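Local coordinates for gamma-resorcylate decarboxylase (Polaromonas, PDB 4QRO), which probably catalyses the manganese-dependent, non-oxidative decarboxylation of gamma-resorcylate (2,6-dihydroxybenzoate) to resorcinol, at residues W148-Y162 with S203-G217. Sequence-based numbering, arbitrary orientation.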
ATOM      1  N   TRP A 148      -6.469  -9.069 -23.795  1.00 33.88           N
ATOM      2  CA  TRP A 148      -5.296  -9.900 -24.097  1.00 31.60           C
ATOM      3  C   TRP A 148      -4.786  -9.683 -25.541  1.00 40.79           C
ATOM      4  O   TRP A 148      -3.586  -9.632 -25.762  1.00 41.26           O
ATOM      5  CB  TRP A 148      -5.552 -11.372 -23.731  1.00 33.05           C
ATOM      6  CG  TRP A 148      -5.456 -11.567 -22.218  1.00 37.78           C
ATOM      7  CD1 TRP A 148      -6.033 -10.785 -21.265  1.00 45.32           C
ATOM      8  CD2 TRP A 148      -4.741 -12.597 -21.513  1.00 45.86           C
ATOM      9  NE1 TRP A 148      -5.738 -11.260 -20.010  1.00 44.83           N
ATOM     10  CE2 TRP A 148      -4.948 -12.375 -20.131  1.00 42.85           C
ATOM     11  CE3 TRP A 148      -3.948 -13.688 -21.915  1.00 39.26           C
ATOM     12  CZ2 TRP A 148      -4.398 -13.206 -19.137  1.00 37.57           C
ATOM     13  CZ3 TRP A 148      -3.404 -14.524 -20.930  1.00 42.35           C
ATOM     14  CH2 TRP A 148      -3.622 -14.261 -19.551  1.00 39.48           C
ATOM     15  N   PRO A 149      -5.697  -9.496 -26.513  1.00 44.10           N
ATOM     16  CA  PRO A 149      -5.227  -9.090 -27.857  1.00 37.33           C
ATOM     17  C   PRO A 149      -4.583  -7.695 -27.908  1.00 38.24           C
ATOM     18  O   PRO A 149      -3.687  -7.462 -28.712  1.00 36.55           O
ATOM     19  CB  PRO A 149      -6.510  -9.132 -28.712  1.00 41.01           C
ATOM     20  CG  PRO A 149      -7.433 -10.060 -27.980  1.00 44.60           C
ATOM     21  CD  PRO A 149      -7.122  -9.883 -26.516  1.00 40.36           C
ATOM     22  N   PHE A 150      -5.043  -6.763 -27.080  1.00 32.64           N
ATOM     23  CA  PHE A 150      -4.391  -5.466 -26.975  1.00 32.73           C
ATOM     24  C   PHE A 150      -2.948  -5.639 -26.467  1.00 29.65           C
ATOM     25  O   PHE A 150      -2.018  -5.048 -27.028  1.00 34.74           O
ATOM     26  CB  PHE A 150      -5.177  -4.483 -26.069  1.00 37.42           C
ATOM     27  CG  PHE A 150      -4.354  -3.316 -25.594  1.00 31.31           C
ATOM     28  CD1 PHE A 150      -4.216  -2.183 -26.373  1.00 32.58           C
ATOM     29  CD2 PHE A 150      -3.708  -3.356 -24.362  1.00 32.32           C
ATOM     30  CE1 PHE A 150      -3.443  -1.105 -25.950  1.00 34.10           C
ATOM     31  CE2 PHE A 150      -2.915  -2.292 -23.943  1.00 35.35           C
ATOM     32  CZ  PHE A 150      -2.776  -1.169 -24.735  1.00 33.55           C
ATOM     33  N   TRP A 151      -2.768  -6.445 -25.418  1.00 32.66           N
ATOM     34  CA  TRP A 151      -1.424  -6.703 -24.866  1.00 26.24           C
ATOM     35  C   TRP A 151      -0.520  -7.385 -25.885  1.00 31.94           C
ATOM     36  O   TRP A 151       0.684  -7.147 -25.932  1.00 35.54           O
ATOM     37  CB  TRP A 151      -1.533  -7.526 -23.573  1.00 34.92           C
ATOM     38  CG  TRP A 151      -2.139  -6.724 -22.420  1.00 31.77           C
ATOM     39  CD1 TRP A 151      -3.319  -6.970 -21.759  1.00 35.75           C
ATOM     40  CD2 TRP A 151      -1.573  -5.555 -21.792  1.00 30.68           C
ATOM     41  NE1 TRP A 151      -3.535  -6.004 -20.793  1.00 31.26           N
ATOM     42  CE2 TRP A 151      -2.469  -5.146 -20.776  1.00 32.11           C
ATOM     43  CE3 TRP A 151      -0.393  -4.825 -21.985  1.00 30.99           C
ATOM     44  CZ2 TRP A 151      -2.220  -4.033 -19.957  1.00 35.80           C
ATOM     45  CZ3 TRP A 151      -0.144  -3.712 -21.178  1.00 29.71           C
ATOM     46  CH2 TRP A 151      -1.055  -3.326 -20.182  1.00 28.83           C
ATOM     47  N   GLU A 152      -1.095  -8.241 -26.719  1.00 36.95           N
ATOM     48  CA  GLU A 152      -0.302  -8.906 -27.760  1.00 34.70           C
ATOM     49  C   GLU A 152       0.280  -7.840 -28.697  1.00 31.01           C
ATOM     50  O   GLU A 152       1.408  -7.998 -29.189  1.00 37.38           O
ATOM     51  CB  GLU A 152      -1.157  -9.904 -28.559  1.00 44.19           C
ATOM     52  CG  GLU A 152      -0.424 -10.609 -29.704  1.00 45.92           C
ATOM     53  CD  GLU A 152      -1.319 -11.609 -30.428  1.00120.77           C
ATOM     54  OE1 GLU A 152      -2.559 -11.452 -30.390  1.00 83.72           O
ATOM     55  OE2 GLU A 152      -0.793 -12.559 -31.038  1.00 68.17           O
ATOM     56  N   THR A 153      -0.503  -6.780 -28.939  1.00 37.57           N
ATOM     57  CA  THR A 153      -0.088  -5.645 -29.769  1.00 36.40           C
ATOM     58  C   THR A 153       1.020  -4.828 -29.069  1.00 37.53           C
ATOM     59  O   THR A 153       2.023  -4.489 -29.687  1.00 34.57           O
ATOM     60  CB  THR A 153      -1.305  -4.760 -30.166  1.00 37.78           C
ATOM     61  OG1 THR A 153      -2.206  -5.530 -30.975  1.00 43.17           O
ATOM     62  CG2 THR A 153      -0.885  -3.559 -30.947  1.00 42.17           C
ATOM     63  N   VAL A 154       0.849  -4.553 -27.778  1.00 34.41           N
ATOM     64  CA  VAL A 154       1.874  -3.852 -26.997  1.00 39.36           C
ATOM     65  C   VAL A 154       3.203  -4.595 -27.093  1.00 37.26           C
ATOM     66  O   VAL A 154       4.221  -3.974 -27.394  1.00 34.61           O
ATOM     67  CB  VAL A 154       1.487  -3.673 -25.488  1.00 36.30           C
ATOM     68  CG1 VAL A 154       2.635  -3.047 -24.715  1.00 35.04           C
ATOM     69  CG2 VAL A 154       0.233  -2.816 -25.310  1.00 38.55           C
ATOM     70  N   GLN A 155       3.192  -5.916 -26.873  1.00 34.70           N
ATOM     71  CA  GLN A 155       4.435  -6.712 -26.934  1.00 30.01           C
ATOM     72  C   GLN A 155       5.036  -6.742 -28.348  1.00 36.67           C
ATOM     73  O   GLN A 155       6.250  -6.645 -28.506  1.00 38.42           O
ATOM     74  CB  GLN A 155       4.204  -8.141 -26.446  1.00 34.97           C
ATOM     75  CG  GLN A 155       5.481  -8.953 -26.301  1.00 37.34           C
ATOM     76  CD  GLN A 155       5.220 -10.429 -26.051  1.00 46.34           C
ATOM     77  OE1 GLN A 155       5.559 -10.954 -24.988  1.00 41.75           O
ATOM     78  NE2 GLN A 155       4.597 -11.103 -27.018  1.00 40.72           N
ATOM     79  N   ALA A 156       4.187  -6.843 -29.369  1.00 35.07           N
ATOM     80  CA  ALA A 156       4.675  -6.841 -30.763  1.00 37.49           C
ATOM     81  C   ALA A 156       5.348  -5.516 -31.130  1.00 37.00           C
ATOM     82  O   ALA A 156       6.398  -5.506 -31.765  1.00 41.41           O
ATOM     83  CB  ALA A 156       3.536  -7.144 -31.725  1.00 40.21           C
ATOM     84  N   LEU A 157       4.754  -4.400 -30.706  1.00 37.17           N
ATOM     85  CA  LEU A 157       5.351  -3.071 -30.888  1.00 36.26           C
ATOM     86  C   LEU A 157       6.598  -2.895 -30.032  1.00 44.11           C
ATOM     87  O   LEU A 157       7.464  -2.074 -30.355  1.00 39.56           O
ATOM     88  CB  LEU A 157       4.330  -1.965 -30.560  1.00 35.00           C
ATOM     89  CG  LEU A 157       3.141  -1.882 -31.509  1.00 43.72           C
ATOM     90  CD1 LEU A 157       2.072  -0.955 -30.952  1.00 49.05           C
ATOM     91  CD2 LEU A 157       3.608  -1.435 -32.900  1.00 38.00           C
ATOM     92  N   ASP A 158       6.669  -3.659 -28.935  1.00 36.32           N
ATOM     93  CA  ASP A 158       7.790  -3.608 -28.000  1.00 38.87           C
ATOM     94  C   ASP A 158       8.013  -2.202 -27.424  1.00 39.07           C
ATOM     95  O   ASP A 158       9.135  -1.677 -27.412  1.00 39.64           O
ATOM     96  CB  ASP A 158       9.077  -4.155 -28.646  1.00 54.72           C
ATOM     97  CG  ASP A 158      10.196  -4.381 -27.627  1.00 51.52           C
ATOM     98  OD1 ASP A 158       9.906  -4.622 -26.432  1.00 54.76           O
ATOM     99  OD2 ASP A 158      11.374  -4.305 -28.022  1.00 49.78           O
ATOM    100  N   VAL A 159       6.924  -1.615 -26.932  1.00 35.56           N
ATOM    101  CA  VAL A 159       6.954  -0.358 -26.210  1.00 30.58           C
ATOM    102  C   VAL A 159       6.320  -0.550 -24.812  1.00 32.49           C
ATOM    103  O   VAL A 159       5.409  -1.375 -24.648  1.00 31.90           O
ATOM    104  CB  VAL A 159       6.227   0.785 -26.944  1.00 35.40           C
ATOM    105  CG1 VAL A 159       6.910   1.111 -28.267  1.00 34.85           C
ATOM    106  CG2 VAL A 159       4.742   0.477 -27.129  1.00 35.89           C
ATOM    107  N   PRO A 160       6.812   0.201 -23.807  1.00 35.38           N
ATOM    108  CA  PRO A 160       6.278   0.055 -22.439  1.00 30.58           C
ATOM    109  C   PRO A 160       4.911   0.692 -22.229  1.00 31.40           C
ATOM    110  O   PRO A 160       4.526   1.602 -22.983  1.00 32.67           O
ATOM    111  CB  PRO A 160       7.315   0.798 -21.582  1.00 37.32           C
ATOM    112  CG  PRO A 160       8.548   0.827 -22.405  1.00 46.06           C
ATOM    113  CD  PRO A 160       8.059   0.990 -23.816  1.00 37.08           C
ATOM    114  N   PHE A 161       4.224   0.273 -21.163  1.00 29.42           N
ATOM    115  CA  PHE A 161       2.883   0.777 -20.824  1.00 25.79           C
ATOM    116  C   PHE A 161       3.000   1.295 -19.406  1.00 27.73           C
ATOM    117  O   PHE A 161       3.354   0.524 -18.524  1.00 29.14           O
ATOM    118  CB  PHE A 161       1.881  -0.396 -20.932  1.00 31.29           C
ATOM    119  CG  PHE A 161       0.445  -0.065 -20.578  1.00 29.72           C
ATOM    120  CD1 PHE A 161       0.040   0.055 -19.243  1.00 29.96           C
ATOM    121  CD2 PHE A 161      -0.520   0.044 -21.564  1.00 30.41           C
ATOM    122  CE1 PHE A 161      -1.261   0.345 -18.912  1.00 32.15           C
ATOM    123  CE2 PHE A 161      -1.848   0.301 -21.231  1.00 31.15           C
ATOM    124  CZ  PHE A 161      -2.218   0.452 -19.910  1.00 32.05           C
ATOM    125  N   TYR A 162       2.706   2.576 -19.209  1.00 32.24           N
ATOM    126  CA  TYR A 162       2.824   3.249 -17.904  1.00 32.97           C
ATOM    127  C   TYR A 162       1.458   3.200 -17.285  1.00 30.75           C
ATOM    128  O   TYR A 162       0.519   3.814 -17.792  1.00 31.38           O
ATOM    129  CB  TYR A 162       3.278   4.698 -18.096  1.00 37.13           C
ATOM    130  CG  TYR A 162       3.936   5.341 -16.892  1.00 28.71           C
ATOM    131  CD1 TYR A 162       3.287   5.405 -15.659  1.00 30.38           C
ATOM    132  CD2 TYR A 162       5.214   5.920 -16.999  1.00 28.31           C
ATOM    133  CE1 TYR A 162       3.900   5.999 -14.565  1.00 30.72           C
ATOM    134  CE2 TYR A 162       5.838   6.512 -15.909  1.00 33.69           C
ATOM    135  CZ  TYR A 162       5.182   6.548 -14.693  1.00 31.37           C
ATOM    136  OH  TYR A 162       5.818   7.164 -13.620  1.00 31.39           O
ATOM    137  N   SER A 203      -3.026 -12.576 -13.181  1.00 33.89           N
ATOM    138  CA  SER A 203      -3.914 -13.067 -14.237  1.00 28.31           C
ATOM    139  C   SER A 203      -3.253 -14.048 -15.155  1.00 38.97           C
ATOM    140  O   SER A 203      -3.942 -14.715 -15.920  1.00 34.88           O
ATOM    141  CB  SER A 203      -4.453 -11.920 -15.070  1.00 32.48           C
ATOM    142  OG  SER A 203      -3.381 -11.293 -15.763  1.00 30.68           O
ATOM    143  N   GLY A 204      -1.923 -14.115 -15.121  1.00 35.17           N
ATOM    144  CA  GLY A 204      -1.175 -14.938 -16.070  1.00 37.09           C
ATOM    145  C   GLY A 204      -0.844 -14.214 -17.361  1.00 39.89           C
ATOM    146  O   GLY A 204      -0.299 -14.803 -18.308  1.00 31.95           O
ATOM    147  N   LEU A 205      -1.133 -12.924 -17.415  1.00 31.97           N
ATOM    148  CA  LEU A 205      -0.804 -12.123 -18.611  1.00 36.08           C
ATOM    149  C   LEU A 205       0.659 -12.250 -19.027  1.00 42.96           C
ATOM    150  O   LEU A 205       0.989 -12.295 -20.218  1.00 31.92           O
ATOM    151  CB  LEU A 205      -1.107 -10.650 -18.331  1.00 37.60           C
ATOM    152  CG  LEU A 205      -0.935  -9.709 -19.504  1.00 35.55           C
ATOM    153  CD1 LEU A 205      -1.995 -10.033 -20.560  1.00 45.78           C
ATOM    154  CD2 LEU A 205      -1.091  -8.268 -19.028  1.00 37.52           C
ATOM    155  N   PHE A 206       1.546 -12.284 -18.046  1.00 30.95           N
ATOM    156  CA  PHE A 206       2.979 -12.278 -18.332  1.00 35.99           C
ATOM    157  C   PHE A 206       3.560 -13.662 -18.613  1.00 32.64           C
ATOM    158  O   PHE A 206       4.718 -13.755 -19.026  1.00 38.42           O
ATOM    159  CB  PHE A 206       3.750 -11.547 -17.220  1.00 34.79           C
ATOM    160  CG  PHE A 206       3.257 -10.150 -16.984  1.00 33.27           C
ATOM    161  CD1 PHE A 206       3.467  -9.151 -17.928  1.00 32.65           C
ATOM    162  CD2 PHE A 206       2.555  -9.830 -15.831  1.00 30.47           C
ATOM    163  CE1 PHE A 206       2.968  -7.876 -17.730  1.00 34.78           C
ATOM    164  CE2 PHE A 206       2.067  -8.554 -15.623  1.00 33.53           C
ATOM    165  CZ  PHE A 206       2.276  -7.572 -16.566  1.00 32.50           C
ATOM    166  N   ASP A 207       2.770 -14.716 -18.384  1.00 35.68           N
ATOM    167  CA  ASP A 207       3.089 -16.070 -18.883  1.00 35.40           C
ATOM    168  C   ASP A 207       2.873 -16.097 -20.400  1.00 41.12           C
ATOM    169  O   ASP A 207       3.667 -16.652 -21.158  1.00 39.70           O
ATOM    170  CB  ASP A 207       2.179 -17.110 -18.239  1.00 33.58           C
ATOM    171  CG  ASP A 207       2.431 -17.279 -16.756  1.00 33.92           C
ATOM    172  OD1 ASP A 207       3.576 -17.052 -16.320  1.00 34.42           O
ATOM    173  OD2 ASP A 207       1.484 -17.667 -16.042  1.00 38.59           O
ATOM    174  N   LYS A 208       1.790 -15.481 -20.840  1.00 41.15           N
ATOM    175  CA  LYS A 208       1.444 -15.443 -22.275  1.00 32.86           C
ATOM    176  C   LYS A 208       2.278 -14.430 -23.085  1.00 41.93           C
ATOM    177  O   LYS A 208       2.678 -14.705 -24.221  1.00 41.45           O
ATOM    178  CB  LYS A 208      -0.043 -15.104 -22.390  1.00 37.51           C
ATOM    179  CG  LYS A 208      -0.568 -14.987 -23.818  1.00 46.77           C
ATOM    180  CD  LYS A 208      -0.438 -16.302 -24.566  1.00 60.43           C
ATOM    181  CE  LYS A 208      -0.936 -16.168 -25.993  1.00 88.03           C
ATOM    182  NZ  LYS A 208      -0.503 -17.336 -26.801  1.00 74.95           N
ATOM    183  N   TYR A 209       2.500 -13.239 -22.519  1.00 39.47           N
ATOM    184  CA  TYR A 209       3.272 -12.184 -23.182  1.00 38.01           C
ATOM    185  C   TYR A 209       4.444 -11.799 -22.268  1.00 42.22           C
ATOM    186  O   TYR A 209       4.437 -10.741 -21.646  1.00 35.49           O
ATOM    187  CB  TYR A 209       2.383 -10.969 -23.495  1.00 33.88           C
ATOM    188  CG  TYR A 209       1.136 -11.354 -24.215  1.00 38.34           C
ATOM    189  CD1 TYR A 209       1.189 -11.930 -25.501  1.00 37.84           C
ATOM    190  CD2 TYR A 209      -0.100 -11.172 -23.630  1.00 35.71           C
ATOM    191  CE1 TYR A 209       0.025 -12.314 -26.156  1.00 51.66           C
ATOM    192  CE2 TYR A 209      -1.263 -11.552 -24.272  1.00 53.77           C
ATOM    193  CZ  TYR A 209      -1.201 -12.121 -25.530  1.00 42.64           C
ATOM    194  OH  TYR A 209      -2.372 -12.475 -26.135  1.00 42.66           O
ATOM    195  N   PRO A 210       5.460 -12.664 -22.182  1.00 44.95           N
ATOM    196  CA  PRO A 210       6.525 -12.447 -21.202  1.00 34.43           C
ATOM    197  C   PRO A 210       7.483 -11.284 -21.459  1.00 35.64           C
ATOM    198  O   PRO A 210       8.252 -10.937 -20.562  1.00 33.94           O
ATOM    199  CB  PRO A 210       7.290 -13.792 -21.218  1.00 41.58           C
ATOM    200  CG  PRO A 210       6.996 -14.381 -22.556  1.00 47.91           C
ATOM    201  CD  PRO A 210       5.588 -13.970 -22.863  1.00 38.20           C
ATOM    202  N   ALA A 211       7.463 -10.696 -22.654  1.00 31.49           N
ATOM    203  CA  ALA A 211       8.318  -9.528 -22.973  1.00 33.73           C
ATOM    204  C   ALA A 211       7.675  -8.147 -22.687  1.00 37.96           C
ATOM    205  O   ALA A 211       8.310  -7.099 -22.914  1.00 37.24           O
ATOM    206  CB  ALA A 211       8.804  -9.609 -24.423  1.00 34.44           C
ATOM    207  N   LEU A 212       6.444  -8.130 -22.167  1.00 34.51           N
ATOM    208  CA  LEU A 212       5.799  -6.856 -21.800  1.00 34.70           C
ATOM    209  C   LEU A 212       6.608  -6.105 -20.748  1.00 39.52           C
ATOM    210  O   LEU A 212       7.228  -6.721 -19.854  1.00 34.46           O
ATOM    211  CB  LEU A 212       4.396  -7.077 -21.229  1.00 32.59           C
ATOM    212  CG  LEU A 212       3.317  -7.548 -22.200  1.00 33.13           C
ATOM    213  CD1 LEU A 212       2.052  -7.868 -21.424  1.00 36.91           C
ATOM    214  CD2 LEU A 212       3.081  -6.509 -23.294  1.00 38.84           C
ATOM    215  N   LYS A 213       6.561  -4.778 -20.853  1.00 32.18           N
ATOM    216  CA  LYS A 213       7.189  -3.881 -19.900  1.00 29.32           C
ATOM    217  C   LYS A 213       6.162  -2.909 -19.335  1.00 36.94           C
ATOM    218  O   LYS A 213       5.576  -2.126 -20.081  1.00 34.95           O
ATOM    219  CB  LYS A 213       8.295  -3.140 -20.633  1.00 37.30           C
ATOM    220  CG  LYS A 213       9.335  -4.113 -21.206  1.00 36.64           C
ATOM    221  CD  LYS A 213      10.500  -3.391 -21.860  1.00 57.70           C
ATOM    222  CE  LYS A 213      11.261  -4.300 -22.817  1.00 67.11           C
ATOM    223  NZ  LYS A 213      12.132  -3.524 -23.745  1.00 59.76           N
ATOM    224  N   ILE A 214       5.933  -2.982 -18.018  1.00 29.77           N
ATOM    225  CA  ILE A 214       4.982  -2.107 -17.349  1.00 35.57           C
ATOM    226  C   ILE A 214       5.768  -1.165 -16.429  1.00 27.96           C
ATOM    227  O   ILE A 214       6.687  -1.592 -15.713  1.00 29.55           O
ATOM    228  CB  ILE A 214       3.956  -2.915 -16.517  1.00 31.97           C
ATOM    229  CG1 ILE A 214       3.395  -4.098 -17.322  1.00 33.55           C
ATOM    230  CG2 ILE A 214       2.862  -2.004 -15.951  1.00 33.96           C
ATOM    231  CD1 ILE A 214       2.595  -3.743 -18.554  1.00 38.46           C
ATOM    232  N   ILE A 215       5.420   0.112 -16.461  1.00 29.73           N
ATOM    233  CA  ILE A 215       6.060   1.116 -15.621  1.00 29.69           C
ATOM    234  C   ILE A 215       5.067   1.582 -14.564  1.00 32.47           C
ATOM    235  O   ILE A 215       3.894   1.861 -14.864  1.00 30.55           O
ATOM    236  CB  ILE A 215       6.512   2.326 -16.439  1.00 28.29           C
ATOM    237  CG1 ILE A 215       7.417   1.875 -17.599  1.00 30.77           C
ATOM    238  CG2 ILE A 215       7.270   3.313 -15.560  1.00 29.62           C
ATOM    239  CD1 ILE A 215       7.813   2.982 -18.527  1.00 36.05           C
ATOM    240  N   LEU A 216       5.544   1.669 -13.323  1.00 33.61           N
ATOM    241  CA  LEU A 216       4.784   2.264 -12.218  1.00 31.44           C
ATOM    242  C   LEU A 216       5.503   3.491 -11.660  1.00 26.80           C
ATOM    243  O   LEU A 216       6.717   3.482 -11.459  1.00 32.32           O
ATOM    244  CB  LEU A 216       4.572   1.259 -11.091  1.00 26.75           C
ATOM    245  CG  LEU A 216       3.867  -0.042 -11.432  1.00 30.33           C
ATOM    246  CD1 LEU A 216       3.888  -0.962 -10.227  1.00 31.57           C
ATOM    247  CD2 LEU A 216       2.438   0.215 -11.889  1.00 33.70           C
ATOM    248  N   GLY A 217       4.765   4.552 -11.380  1.00 27.93           N
ATOM    249  CA  GLY A 217       5.369   5.690 -10.729  1.00 26.62           C
ATOM    250  C   GLY A 217       5.437   5.522  -9.224  1.00 26.93           C
ATOM    251  O   GLY A 217       5.051   4.485  -8.666  1.00 28.59           O
TER
HETATM  252  O   HOH W   1       3.912 -14.025 -26.426  1.00 40.56           O
HETATM  253  O   HOH W   2       7.504  -5.412 -25.059  1.00 47.06           O
HETATM  254  O   HOH W   3      10.323  -1.659 -24.631  1.00 67.20           O
HETATM  255  O   HOH W   4       5.914  -3.916 -23.485  1.00 32.98           O
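Leu205 forks between two indoles of helix 148-157, and each methyl makes a CH-pi contact. CD1 lies over the five-membered ring of Trp148, 3.8 Å from its centroid, and CD2 over that of Trp151, 3.6 Å from its centroid. Leu205 CG stands anti to the backbone N (chi1 -175°), which carries both methyls toward the indoles. Ser203 O lies at the benzo edge of Trp148, near the ring plane, and Gly204 C packs against CH2, while Trp151 reaches Leu212 CD1 with CE3 and Ile214 CD1 with CZ3. Both indole nitrogens bond to backbone oxygens, of Asp143 and Tyr142. The Tyr209 ring is sandwiched between Lys208 CG and the helix backbone at Glu152 CA.

Parallel strand pairing continues the contact: Phe161 N donates to Lys213 O (3.0 Å) and Ile215 N to Phe161 O (2.9 Å). On one sheet face Ile215 CG2 sits over the Tyr162 ring, 3.5 Å from CE2; Tyr162 OH bonds to Glu8, a manganese ligand, and to Thr260.

Polar side chains clasp the 209-212 turn. Gln155, extended with CG anti to its backbone N (chi1 -172°), presents OE1 to Ala211 N (3.0 Å), which approaches in the carbonyl plane on a lone pair. Water joins Gln155 NE2 to Lys208 O, and a second water joins Asp158 OD1 to Ala211 O. The salt bridge of Asp158 OD1 with Lys213 NZ is long (3.7 Å); OD2 pairs with Lys323.

Strands 161-164 and 214-216 are neighbours in the parallel sheet of the amidohydrolase barrel, and the helices belong to its outer layer. Aromatic and aliphatic groups thus pack between the helices, while polar groups and waters link the 209-212 turn and Lys213 to the helix end. Tyr162 is a second-shell residue that may help orient Glu8.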